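Local coordinates for SusD superfamily protein (Parabacteroides distasonis, PDB 3OTN) that belongs to the SusD family of outer-membrane proteins and probably binds carbohydrate or another nutrient at the cell surface, at residues A[427-432]-A[459-464]; A[446-449]-A[455-458]. All coordinates share one frame; numbering follows the deposited sequence.

Contact 1. Residues A[427-432]-A[459-464]; sequences DMLRTR and TQLLFP
Leu-429 and Leu-461 both carry CG anti to their own carbonyl carbon, chi1 -66° and -67°, and this turns the end of each side chain toward the other segment. CD2 of Leu-429 comes 3.3 Å from the backbone O of Leu-461. The two CD2 methyls of Leu-429 and Leu-461 meet more loosely, at 4.3 Å. Arg-432 reaches over from the same helix end. Its chain is extended from CG to NE and crosses the side chain of Leu-461 at about a right angle. CD1 of Leu-461 sits over the centre of one guanidinium face, 3.8 Å from CZ of Arg-432. CD2 of Leu-461 lies beside NE (3.8 Å) and CG (4.0 Å) of Arg-432. The contact packs the C-terminal end of helix 424-431 against a short 3-10 segment in the RagB/SusD region. Arg-432 is the first residue past the helix, and its positive phi takes the chain out of the helical path. No hydrogen bond joins the segments; methyls meet a methyl, a carbonyl oxygen and the guanidinium face. With an alanine here in place of Arg-432, both methyls of Leu-461 would probably lose their cover on this side, opening a gap beside the helix end. Leu-461 also touches Phe-445.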
ATOM      1  N   ASP A 427       2.955   9.041   0.818  1.00 19.81           N
ATOM      2  CA  ASP A 427       3.178  10.317   0.077  1.00 22.09           C
ATOM      3  C   ASP A 427       3.300  11.547   1.022  1.00 21.47           C
ATOM      4  O   ASP A 427       4.200  12.388   0.889  1.00 22.03           O
ATOM      5  CB  ASP A 427       2.034  10.598  -0.902  1.00 24.11           C
ATOM      6  CG  ASP A 427       2.015   9.682  -2.088  1.00 23.73           C
ATOM      7  OD1 ASP A 427       2.923   8.839  -2.298  1.00 27.78           O
ATOM      8  OD2 ASP A 427       1.045   9.839  -2.868  1.00 29.93           O
HETATM    9  N   MSE A 428       2.400  11.623   1.982  1.00 18.42           N
HETATM   10  CA  MSE A 428       2.413  12.697   2.962  1.00 19.89           C
HETATM   11  C   MSE A 428       3.730  12.728   3.763  1.00 21.71           C
HETATM   12  O   MSE A 428       4.275  13.797   4.011  1.00 22.01           O
HETATM   13  CB  MSE A 428       1.193  12.611   3.893  1.00 19.99           C
HETATM   14  CG  MSE A 428      -0.143  12.860   3.204  1.00 20.50           C
HETATM   15 SE   MSE A 428      -1.615  12.532   4.443  0.75 18.97          SE
HETATM   16  CE  MSE A 428      -3.165  13.129   3.405  1.00 19.44           C
ATOM     17  N   LEU A 429       4.243  11.563   4.138  1.00 17.84           N
ATOM     18  CA  LEU A 429       5.481  11.492   4.922  1.00 19.88           C
ATOM     19  C   LEU A 429       6.716  11.905   4.092  1.00 19.50           C
ATOM     20  O   LEU A 429       7.592  12.612   4.597  1.00 20.41           O
ATOM     21  CB  LEU A 429       5.678  10.083   5.483  1.00 21.36           C
ATOM     22  CG  LEU A 429       4.649   9.599   6.533  1.00 19.54           C
ATOM     23  CD1 LEU A 429       5.056   8.219   7.052  1.00 20.44           C
ATOM     24  CD2 LEU A 429       4.474  10.612   7.730  1.00 21.21           C
ATOM     25  N   ARG A 430       6.791  11.479   2.834  1.00 20.77           N
ATOM     26  CA  ARG A 430       7.966  11.781   2.018  1.00 23.47           C
ATOM     27  C   ARG A 430       7.992  13.205   1.463  1.00 24.53           C
ATOM     28  O   ARG A 430       9.077  13.727   1.218  1.00 21.00           O
ATOM     29  CB  ARG A 430       8.207  10.715   0.921  1.00 24.91           C
ATOM     30  CG  ARG A 430       7.226  10.710  -0.188  1.00 21.20           C
ATOM     31  CD  ARG A 430       7.518   9.570  -1.169  1.00 23.95           C
ATOM     32  NE  ARG A 430       6.407   9.483  -2.095  1.00 21.99           N
ATOM     33  CZ  ARG A 430       6.168  10.370  -3.066  1.00 24.27           C
ATOM     34  NH1 ARG A 430       7.006  11.397  -3.304  1.00 21.73           N
ATOM     35  NH2 ARG A 430       5.094  10.229  -3.811  1.00 23.52           N
ATOM     36  N   THR A 431       6.826  13.839   1.314  1.00 23.21           N
ATOM     37  CA  THR A 431       6.755  15.233   0.896  1.00 22.53           C
ATOM     38  C   THR A 431       6.642  16.181   2.099  1.00 24.39           C
ATOM     39  O   THR A 431       6.961  17.350   1.973  1.00 24.31           O
ATOM     40  CB  THR A 431       5.549  15.490  -0.036  1.00 24.68           C
ATOM     41  OG1 THR A 431       4.307  15.231   0.646  1.00 22.52           O
ATOM     42  CG2 THR A 431       5.624  14.618  -1.261  1.00 20.99           C
ATOM     43  N   ARG A 432       6.179  15.678   3.251  1.00 23.36           N
ATOM     44  CA  ARG A 432       5.760  16.501   4.419  1.00 23.40           C
ATOM     45  C   ARG A 432       4.771  17.597   3.996  1.00 23.88           C
ATOM     46  O   ARG A 432       4.830  18.722   4.483  1.00 23.39           O
ATOM     47  CB  ARG A 432       6.959  17.052   5.207  1.00 26.00           C
ATOM     48  CG  ARG A 432       7.645  15.912   5.973  1.00 22.61           C
ATOM     49  CD  ARG A 432       8.739  16.342   6.868  1.00 26.57           C
ATOM     50  NE  ARG A 432       9.453  15.164   7.375  1.00 19.92           N
ATOM     51  CZ  ARG A 432      10.573  15.229   8.090  1.00 30.08           C
ATOM     52  NH1 ARG A 432      11.100  16.404   8.390  1.00 25.85           N
ATOM     53  NH2 ARG A 432      11.185  14.125   8.500  1.00 22.61           N
ATOM     54  N   THR A 459       5.720  14.519  15.991  1.00 24.40           N
ATOM     55  CA  THR A 459       5.325  13.198  16.512  1.00 21.05           C
ATOM     56  C   THR A 459       4.599  12.314  15.497  1.00 24.02           C
ATOM     57  O   THR A 459       4.915  11.120  15.369  1.00 20.91           O
ATOM     58  CB  THR A 459       4.453  13.365  17.769  1.00 23.08           C
ATOM     59  OG1 THR A 459       5.184  14.134  18.723  1.00 22.73           O
ATOM     60  CG2 THR A 459       4.050  12.027  18.381  1.00 19.85           C
ATOM     61  N   GLN A 460       3.674  12.921  14.748  1.00 23.88           N
ATOM     62  CA  GLN A 460       2.804  12.187  13.822  1.00 24.56           C
ATOM     63  C   GLN A 460       3.537  11.716  12.553  1.00 25.25           C
ATOM     64  O   GLN A 460       2.987  10.915  11.807  1.00 21.42           O
ATOM     65  CB  GLN A 460       1.579  13.007  13.440  1.00 20.30           C
ATOM     66  CG  GLN A 460       0.488  13.100  14.516  1.00 24.23           C
ATOM     67  CD  GLN A 460       0.872  13.943  15.718  1.00 25.26           C
ATOM     68  OE1 GLN A 460       1.472  15.022  15.588  1.00 24.17           O
ATOM     69  NE2 GLN A 460       0.508  13.463  16.905  1.00 23.08           N
ATOM     70  N   LEU A 461       4.770  12.195  12.330  1.00 22.42           N
ATOM     71  CA  LEU A 461       5.601  11.700  11.214  1.00 22.26           C
ATOM     72  C   LEU A 461       5.937  10.191  11.273  1.00 22.49           C
ATOM     73  O   LEU A 461       6.270   9.591  10.241  1.00 22.00           O
ATOM     74  CB  LEU A 461       6.914  12.490  11.135  1.00 23.08           C
ATOM     75  CG  LEU A 461       6.815  13.978  10.748  1.00 24.09           C
ATOM     76  CD1 LEU A 461       8.163  14.671  10.972  1.00 22.10           C
ATOM     77  CD2 LEU A 461       6.322  14.151   9.331  1.00 25.91           C
ATOM     78  N   LEU A 462       5.880   9.600  12.469  1.00 20.15           N
ATOM     79  CA  LEU A 462       6.121   8.170  12.647  1.00 20.11           C
ATOM     80  C   LEU A 462       5.087   7.576  13.590  1.00 18.67           C
ATOM     81  O   LEU A 462       4.446   8.300  14.348  1.00 18.11           O
ATOM     82  CB  LEU A 462       7.523   7.937  13.228  1.00 21.31           C
ATOM     83  CG  LEU A 462       8.700   8.311  12.329  1.00 20.15           C
ATOM     84  CD1 LEU A 462      10.025   8.239  13.096  1.00 22.11           C
ATOM     85  CD2 LEU A 462       8.755   7.444  11.073  1.00 21.30           C
ATOM     86  N   PHE A 463       4.924   6.259  13.513  1.00 20.35           N
ATOM     87  CA  PHE A 463       4.114   5.511  14.452  1.00 18.42           C
ATOM     88  C   PHE A 463       5.010   4.984  15.552  1.00 19.44           C
ATOM     89  O   PHE A 463       6.215   4.836  15.355  1.00 18.58           O
ATOM     90  CB  PHE A 463       3.339   4.369  13.768  1.00 17.82           C
ATOM     91  CG  PHE A 463       2.172   4.857  12.958  1.00 18.83           C
ATOM     92  CD1 PHE A 463       1.049   5.401  13.593  1.00 23.98           C
ATOM     93  CD2 PHE A 463       2.181   4.792  11.591  1.00 25.62           C
ATOM     94  CE1 PHE A 463      -0.009   5.876  12.866  1.00 25.77           C
ATOM     95  CE2 PHE A 463       1.089   5.271  10.857  1.00 25.53           C
ATOM     96  CZ  PHE A 463       0.019   5.788  11.485  1.00 22.36           C
ATOM     97  N   PRO A 464       4.421   4.690  16.723  1.00 20.30           N
ATOM     98  CA  PRO A 464       5.237   4.236  17.837  1.00 21.79           C
ATOM     99  C   PRO A 464       5.720   2.806  17.661  1.00 20.54           C
ATOM    100  O   PRO A 464       5.050   1.979  16.998  1.00 19.53           O
ATOM    101  CB  PRO A 464       4.265   4.280  19.042  1.00 23.18           C
ATOM    102  CG  PRO A 464       2.984   4.728  18.546  1.00 23.47           C
ATOM    103  CD  PRO A 464       2.990   4.751  17.069  1.00 21.83           C
TER

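Contact 2. Residues A[446-449]-A[455-458]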
ATOM      1  N   ILE A 446       3.529  19.531   9.280  1.00 24.90           N
ATOM      2  CA  ILE A 446       3.705  20.037  10.649  1.00 25.95           C
ATOM      3  C   ILE A 446       2.946  21.373  10.722  1.00 27.42           C
ATOM      4  O   ILE A 446       3.297  22.335  10.051  1.00 29.66           O
ATOM      5  CB  ILE A 446       5.206  20.212  11.017  1.00 29.17           C
ATOM      6  CG1 ILE A 446       5.920  18.850  11.066  1.00 30.85           C
ATOM      7  CG2 ILE A 446       5.380  20.913  12.402  1.00 25.85           C
ATOM      8  CD1 ILE A 446       7.438  18.973  11.085  1.00 35.80           C
ATOM      9  N   GLY A 447       1.874  21.411  11.497  1.00 28.02           N
ATOM     10  CA  GLY A 447       0.927  22.523  11.483  1.00 27.81           C
ATOM     11  C   GLY A 447      -0.420  22.219  10.841  1.00 30.81           C
ATOM     12  O   GLY A 447      -1.373  22.971  11.072  1.00 27.77           O
ATOM     13  N   TYR A 448      -0.555  21.136  10.058  1.00 32.26           N
ATOM     14  CA  TYR A 448      -1.884  20.793   9.482  1.00 32.98           C
ATOM     15  C   TYR A 448      -2.952  20.606  10.577  1.00 35.17           C
ATOM     16  O   TYR A 448      -2.712  19.892  11.563  1.00 30.23           O
ATOM     17  CB  TYR A 448      -1.825  19.519   8.651  1.00 31.64           C
ATOM     18  CG  TYR A 448      -3.158  19.066   8.085  1.00 34.96           C
ATOM     19  CD1 TYR A 448      -3.798  19.796   7.080  1.00 33.58           C
ATOM     20  CD2 TYR A 448      -3.762  17.874   8.533  1.00 39.78           C
ATOM     21  CE1 TYR A 448      -5.029  19.380   6.548  1.00 35.10           C
ATOM     22  CE2 TYR A 448      -4.999  17.427   8.008  1.00 32.77           C
ATOM     23  CZ  TYR A 448      -5.617  18.184   7.019  1.00 40.40           C
ATOM     24  OH  TYR A 448      -6.811  17.738   6.510  1.00 31.98           O
ATOM     25  N   LYS A 449      -4.110  21.243  10.385  1.00 38.14           N
ATOM     26  CA  LYS A 449      -5.273  21.123  11.283  1.00 40.37           C
ATOM     27  C   LYS A 449      -6.320  20.240  10.624  1.00 40.47           C
ATOM     28  O   LYS A 449      -6.718  20.480   9.468  1.00 39.41           O
ATOM     29  CB  LYS A 449      -5.884  22.473  11.569  1.00 41.83           C
ATOM     30  CG  LYS A 449      -6.871  22.469  12.740  1.00 52.19           C
ATOM     31  CD  LYS A 449      -7.210  23.901  13.199  1.00 58.24           C
ATOM     32  CE  LYS A 449      -7.995  24.666  12.124  1.00 64.66           C
ATOM     33  NZ  LYS A 449      -8.489  26.011  12.574  1.00 67.01           N
ATOM     34  N   VAL A 455      -3.977  19.340  15.558  1.00 29.46           N
ATOM     35  CA  VAL A 455      -2.853  19.882  14.797  1.00 30.29           C
ATOM     36  C   VAL A 455      -1.692  18.892  14.773  1.00 26.78           C
ATOM     37  O   VAL A 455      -1.239  18.429  15.823  1.00 28.54           O
ATOM     38  CB  VAL A 455      -2.404  21.274  15.350  1.00 34.00           C
ATOM     39  CG1 VAL A 455      -1.192  21.777  14.577  1.00 30.02           C
ATOM     40  CG2 VAL A 455      -3.571  22.304  15.268  1.00 32.90           C
ATOM     41  N   TYR A 456      -1.218  18.543  13.575  1.00 25.43           N
ATOM     42  CA  TYR A 456      -0.117  17.591  13.426  1.00 23.02           C
ATOM     43  C   TYR A 456       1.203  18.238  13.827  1.00 24.95           C
ATOM     44  O   TYR A 456       1.432  19.427  13.557  1.00 23.47           O
ATOM     45  CB  TYR A 456      -0.044  17.051  11.996  1.00 26.15           C
ATOM     46  CG  TYR A 456      -1.134  16.046  11.614  1.00 25.54           C
ATOM     47  CD1 TYR A 456      -2.317  15.923  12.347  1.00 35.26           C
ATOM     48  CD2 TYR A 456      -1.002  15.247  10.492  1.00 25.52           C
ATOM     49  CE1 TYR A 456      -3.307  15.021  11.974  1.00 34.04           C
ATOM     50  CE2 TYR A 456      -2.003  14.338  10.102  1.00 24.61           C
ATOM     51  CZ  TYR A 456      -3.156  14.247  10.836  1.00 32.31           C
ATOM     52  OH  TYR A 456      -4.149  13.388  10.467  1.00 32.00           O
ATOM     53  N   THR A 457       2.033  17.456  14.514  1.00 23.04           N
ATOM     54  CA  THR A 457       3.353  17.845  14.942  1.00 22.75           C
ATOM     55  C   THR A 457       4.386  16.855  14.405  1.00 23.84           C
ATOM     56  O   THR A 457       4.041  15.894  13.681  1.00 27.31           O
ATOM     57  CB  THR A 457       3.424  17.874  16.476  1.00 24.07           C
ATOM     58  OG1 THR A 457       3.436  16.531  17.007  1.00 22.86           O
ATOM     59  CG2 THR A 457       2.250  18.701  17.083  1.00 26.86           C
ATOM     60  N   GLU A 458       5.652  17.055  14.777  1.00 25.32           N
ATOM     61  CA  GLU A 458       6.737  16.127  14.438  0.50 26.74           C
ATOM     62  C   GLU A 458       6.425  14.670  14.872  1.00 24.05           C
ATOM     63  O   GLU A 458       6.820  13.696  14.202  1.00 23.12           O
ATOM     64  CB  GLU A 458       8.062  16.616  15.057  0.50 28.59           C
ATOM     65  CG  GLU A 458       8.622  17.946  14.493  0.50 32.59           C
ATOM     66  CD  GLU A 458       8.050  19.246  15.119  0.50 32.39           C
ATOM     67  OE1 GLU A 458       7.078  19.232  15.927  0.50 25.86           O
ATOM     68  OE2 GLU A 458       8.594  20.303  14.762  0.50 30.09           O
TER
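An irregular antiparallel hairpin in the long loop between strand 442-444 and helix 467-472 brings 446-449 against 455-458, with five residues between them. Gly-447 N gives a nearly straight hydrogen bond to Tyr-456 O, 2.9 Å long. Tyr-456 N returns one to Tyr-448 O at 2.8 Å, lying in the plane of that carbonyl. The same oxygen of Tyr-448 is also approached by CA of Val-455 at 3.2 Å, a CA-H...O contact beside the N-H bond. Lys-449 and Val-455 form a single beta bridge; neither segment is a regular strand. Gly-447 has phi 108°, where a side chain would press on the carbonyl oxygen before it.

The hairpin lies in the RagB/SusD region, and its two tyrosines form a T-shaped pair. The edge of Tyr-448 points at the face of Tyr-456, with CD2 of Tyr-448 over the ring centre. The centroids of the Tyr-448 and Tyr-456 rings are 5.5 Å apart and the planes stand at 79°. Both residues are buried and pack on Ile-434 of strand 433-435. The hydroxyl of Tyr-456 is hydrogen-bonded to the backbone O of Met-51.

CG1 of Val-455, anti to its backbone N at chi1 177°, comes 3.7 Å from Gly-447 O. Near the open end, CA of Ile-446 lies 3.7 Å from Tyr-456 O.

Overall arrangement
Contact 1 and contact 2 have centres about 10 Å apart. Both segments of contact 2 fall between the two segments of contact 1 along the chain. The chain runs from helix 424-431 through strands 433-435 and 442-444 into 446-449, turns, and comes back through 455-458. It then passes directly into 459-464, before helix 467-472. Thr-457 and Gln-460 tie this junction, through a hydrogen bond from Thr-457 N to Gln-460 OE1. Phe-445 touches both contacts, packing on Leu-461 and meeting the ring of Tyr-456. Both contacts belong to the RagB/SusD region. Contact 1 brings this excursion, which holds no helix, back onto helix 424-431; contact 2 pairs its own two arms.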